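Local coordinates for terminal oxygenase component of carbazole (Janthinobacterium sp., PDB 7BUG), which catalyses the angular dioxygenation of carbazole, using a Rieske [2Fe-2S] cluster and a mononuclear iron in each subunit of a trimer, at the interface of chains A and B. Residues are numbered along the deposited sequence; one frame, centred on the assembly and turned at random. Chains: chain A/B, Terminal oxygenase component of carbazole.

The interface of chains A and B. Residues chain A 68, 72-73; chain B 343.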
ATOM      1  N   ARG A  68      20.312   9.666  10.053  1.00  9.87           N
ATOM      2  CA  ARG A  68      20.589   9.131   8.688  1.00 10.90           C
ATOM      3  C   ARG A  68      22.096   9.220   8.518  1.00 11.09           C
ATOM      4  O   ARG A  68      22.621  10.354   8.354  1.00 11.02           O
ATOM      5  CB  ARG A  68      19.863   9.862   7.578  1.00 12.14           C
ATOM      6  CG  ARG A  68      20.048   9.168   6.234  1.00 14.60           C
ATOM      7  CD  ARG A  68      19.281   9.762   5.065  1.00 16.00           C
ATOM      8  NE  ARG A  68      19.804  11.086   4.899  1.00 18.50           N
ATOM      9  CZ  ARG A  68      19.160  12.117   4.358  1.00 19.03           C
ATOM     10  NH1 ARG A  68      17.966  11.963   3.823  1.00 20.72           N
ATOM     11  NH2 ARG A  68      19.720  13.294   4.354  1.00 23.03           N
ATOM     12  N   ARG A  72      26.017   5.036   4.276  1.00 10.39           N
ATOM     13  CA  ARG A  72      25.035   4.203   3.524  1.00  9.84           C
ATOM     14  C   ARG A  72      23.600   4.567   3.906  1.00  9.76           C
ATOM     15  O   ARG A  72      22.660   3.837   3.529  1.00 11.06           O
ATOM     16  CB  ARG A  72      25.332   2.707   3.687  1.00 10.92           C
ATOM     17  CG  ARG A  72      26.749   2.305   3.292  1.00 11.14           C
ATOM     18  CD  ARG A  72      27.200   2.607   1.873  1.00 11.23           C
ATOM     19  NE  ARG A  72      26.276   2.028   0.901  1.00 13.07           N
ATOM     20  CZ  ARG A  72      26.289   0.786   0.459  1.00 13.57           C
ATOM     21  NH1 ARG A  72      27.259  -0.030   0.814  1.00 15.78           N
ATOM     22  NH2 ARG A  72      25.362   0.411  -0.392  1.00 15.18           N
ATOM     23  N   GLY A  73      23.373   5.642   4.641  1.00  8.85           N
ATOM     24  CA  GLY A  73      22.030   6.200   4.860  1.00  8.68           C
ATOM     25  C   GLY A  73      21.134   5.394   5.765  1.00  8.60           C
ATOM     26  O   GLY A  73      19.914   5.544   5.692  1.00  9.86           O
TER
ATOM     27  N   PHE B 343      17.038   4.232   2.261  1.00  9.98           N
ATOM     28  CA  PHE B 343      17.912   5.202   1.528  1.00 11.09           C
ATOM     29  C   PHE B 343      17.997   4.870   0.036  1.00 12.02           C
ATOM     30  O   PHE B 343      18.189   5.836  -0.767  1.00 11.96           O
ATOM     31  CB  PHE B 343      19.309   5.145   2.129  1.00 11.60           C
ATOM     32  CG  PHE B 343      20.296   6.202   1.696  1.00 11.29           C
ATOM     33  CD1 PHE B 343      19.975   7.539   1.887  1.00 12.58           C
ATOM     34  CD2 PHE B 343      21.563   5.857   1.253  1.00 11.76           C
ATOM     35  CE1 PHE B 343      20.908   8.543   1.627  1.00 12.54           C
ATOM     36  CE2 PHE B 343      22.507   6.853   1.023  1.00 12.43           C
ATOM     37  CZ  PHE B 343      22.175   8.184   1.238  1.00 12.02           C
TER
HETATM   38  O   HOH W   1      18.001   3.408   4.885  1.00 10.73           O
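A:Gly73 lays its alpha carbon over the centre of the B:Phe343 ring, with CA 3.6 Å from the ring centroid, a CH-pi contact between the Rieske cluster-binding loop of one subunit and helix 331-345 of the next. Glycine suits the place because, with no side chain, its CA can come close over the ring centre, the adjoining peptide being tilted to the ring, and its positive phi belongs to a region glycine enters easily. Phenylalanine suits the other side: a broad apolar face receives the glycine CA, and CG lies anti to the backbone N (chi1 -170°), which carries the ring out from the helix to the loop. Above the same face, beyond the CD1 and CE1 side, A:Arg68 brings its aliphatic CD, 3.9 Å from B:Phe343 CD1. The two side chains cross at about a right angle; a bend at chi3 (63°) takes the guanidinium onward from CD, its plane 46° from that of the ring, so the long arginine offers methylene to the phenyl group. On that same face, beyond CD2, the backbone O of A:Arg72 sits above the plane, 3.2 Å from B:Phe343 CD2, while its side chain runs away. This patch of the trimer interface places the loop carrying the Rieske cluster against the helix that also bears the mononuclear iron ligand B:Asp333, an arrangement that suits electron transfer between subunits. At the polar rim a water joins the two backbones, 3.0 Å from A:Gly73 O and 2.9 Å from the amide B:Phe343 N.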